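Long-range contact in carbonic anhydrase (Geobacillus kaustophilus, PDB 3VNP), which catalyses the reversible hydration of carbon dioxide to hydrogencarbonate as a trimeric gamma-class enzyme with magnesium or zinc in its active site: residues I52-N57 and I74-T79. Sequence-based numbering, arbitrary orientation.
Sequences IGNRVN and IEDGVT
Asp76 grips Asn54 through both carboxylate oxygens. Its OD2 accepts the side-chain amide of Asn54, ND2 to OD2 2.9 Å, on the syn side and close to the carboxylate plane, while its OD1 takes the backbone N of Asn54 at 3.1 Å from well above that plane. The two side chains run alongside each other with their flat groups turned 72° apart, and Asn54 OD1 accepts the backbone N of Glu33. An alanine in place of Asp76 would probably leave the Asn54 backbone N-H and side-chain amide without these acceptors and the Asn54 side chain held mainly through Glu33.

Three backbone hydrogen bonds join the turns: Gly53 N to Ile74 O, Gly77 N to Asn54 O, and Asn57 N to Val78 O at 3.0 Å. Gly77 sits within the type II turn from Glu75 to Val78, where its positive phi (66°) favours glycine.

Apolar contacts add to these bonds. Val56 CG1, anti to its backbone N (chi1 173°), reaches Ile74 CG2 at 3.9 Å and also meets Val78 CB, while Ile52 and Ile74 lie side by side and both touch Ile58.

Helix 146-170 packs against Arg55, Asn57 and Thr79. Such stacking of equivalent turns on successive parallel coils is characteristic of the left-handed beta-helix of hexapeptide-repeat proteins, the fold of gamma-class carbonic anhydrases.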
loop_
_atom_site.group_PDB
_atom_site.type_symbol
_atom_site.label_atom_id
_atom_site.label_comp_id
_atom_site.label_asym_id
_atom_site.label_seq_id
_atom_site.Cartn_x
_atom_site.Cartn_y
_atom_site.Cartn_z
ATOM N N ILE A 52 -7.672 18.545 7.248
ATOM C CA ILE A 52 -6.309 18.253 7.668
ATOM C C ILE A 52 -5.658 19.514 8.221
ATOM O O ILE A 52 -5.486 20.493 7.509
ATOM C CB ILE A 52 -5.476 17.721 6.478
ATOM C CG1 ILE A 52 -6.146 16.467 5.906
ATOM C CG2 ILE A 52 -4.055 17.412 6.929
ATOM C CD1 ILE A 52 -5.512 15.950 4.643
ATOM N N GLY A 53 -5.287 19.469 9.497
ATOM C CA GLY A 53 -4.689 20.612 10.159
ATOM C C GLY A 53 -3.409 21.146 9.559
ATOM O O GLY A 53 -3.096 20.886 8.393
ATOM N N ASN A 54 -2.674 21.898 10.380
ATOM C CA ASN A 54 -1.409 22.515 9.996
ATOM C C ASN A 54 -0.237 21.684 10.512
ATOM O O ASN A 54 -0.371 20.951 11.486
ATOM C CB ASN A 54 -1.326 23.937 10.577
ATOM C CG ASN A 54 -2.531 24.795 10.202
ATOM O OD1 ASN A 54 -2.676 25.216 9.055
ATOM N ND2 ASN A 54 -3.406 25.044 11.166
ATOM N N ARG A 55 0.908 21.801 9.844
ATOM C CA ARG A 55 2.119 21.085 10.226
ATOM C C ARG A 55 1.938 19.578 10.334
ATOM O O ARG A 55 2.634 18.913 11.105
ATOM C CB ARG A 55 2.641 21.615 11.554
ATOM C CG ARG A 55 2.655 23.113 11.649
ATOM C CD ARG A 55 3.415 23.546 12.876
ATOM N NE ARG A 55 4.852 23.576 12.632
ATOM C CZ ARG A 55 5.759 23.022 13.433
ATOM N NH1 ARG A 55 5.370 22.383 14.533
ATOM N NH2 ARG A 55 7.054 23.121 13.142
ATOM N N VAL A 56 1.008 19.041 9.555
ATOM C CA VAL A 56 0.742 17.607 9.551
ATOM C C VAL A 56 1.520 16.922 8.428
ATOM O O VAL A 56 1.786 17.537 7.393
ATOM C CB VAL A 56 -0.759 17.329 9.305
ATOM C CG1 VAL A 56 -0.988 15.837 9.126
ATOM C CG2 VAL A 56 -1.591 17.885 10.452
ATOM N N ASN A 57 1.907 15.666 8.631
ATOM C CA ASN A 57 2.591 14.932 7.568
ATOM C C ASN A 57 1.888 13.607 7.338
ATOM O O ASN A 57 1.678 12.829 8.266
ATOM C CB ASN A 57 4.081 14.697 7.864
ATOM C CG ASN A 57 4.319 13.739 9.011
ATOM O OD1 ASN A 57 4.512 14.157 10.157
ATOM N ND2 ASN A 57 4.311 12.442 8.711
ATOM N N ILE A 74 -8.088 15.367 10.781
ATOM C CA ILE A 74 -6.702 15.153 11.178
ATOM C C ILE A 74 -6.182 16.488 11.702
ATOM O O ILE A 74 -5.799 17.353 10.918
ATOM C CB ILE A 74 -5.834 14.719 9.980
ATOM C CG1 ILE A 74 -6.408 13.449 9.348
ATOM C CG2 ILE A 74 -4.396 14.504 10.435
ATOM C CD1 ILE A 74 -5.635 12.961 8.145
ATOM N N GLU A 75 -6.158 16.651 13.020
ATOM C CA GLU A 75 -5.715 17.909 13.627
ATOM C C GLU A 75 -4.235 18.245 13.450
ATOM O O GLU A 75 -3.455 17.453 12.918
ATOM C CB GLU A 75 -6.080 17.930 15.115
ATOM C CG GLU A 75 -7.563 17.705 15.369
ATOM C CD GLU A 75 -7.960 17.938 16.817
ATOM O OE1 GLU A 75 -7.140 17.659 17.718
ATOM O OE2 GLU A 75 -9.102 18.385 17.056
ATOM N N ASP A 76 -3.857 19.434 13.909
ATOM C CA ASP A 76 -2.487 19.916 13.785
ATOM C C ASP A 76 -1.405 19.010 14.361
ATOM O O ASP A 76 -1.632 18.274 15.319
ATOM C CB ASP A 76 -2.375 21.298 14.421
ATOM C CG ASP A 76 -3.020 22.384 13.583
ATOM O OD1 ASP A 76 -4.158 22.190 13.096
ATOM O OD2 ASP A 76 -2.384 23.445 13.419
ATOM N N GLY A 77 -0.228 19.071 13.746
ATOM C CA GLY A 77 0.918 18.295 14.191
ATOM C C GLY A 77 0.888 16.779 14.095
ATOM O O GLY A 77 1.815 16.118 14.566
ATOM N N VAL A 78 -0.154 16.218 13.491
ATOM C CA VAL A 78 -0.263 14.767 13.369
ATOM C C VAL A 78 0.745 14.164 12.392
ATOM O O VAL A 78 1.054 14.743 11.350
ATOM C CB VAL A 78 -1.688 14.350 12.931
ATOM C CG1 VAL A 78 -1.702 12.886 12.495
ATOM C CG2 VAL A 78 -2.654 14.557 14.079
ATOM N N THR A 79 1.257 12.994 12.757
ATOM C CA THR A 79 2.207 12.273 11.930
ATOM C C THR A 79 1.533 10.988 11.465
ATOM O O THR A 79 1.134 10.164 12.278
ATOM C CB THR A 79 3.478 11.900 12.722
ATOM O OG1 THR A 79 4.351 13.031 12.794
ATOM C CG2 THR A 79 4.208 10.758 12.054
#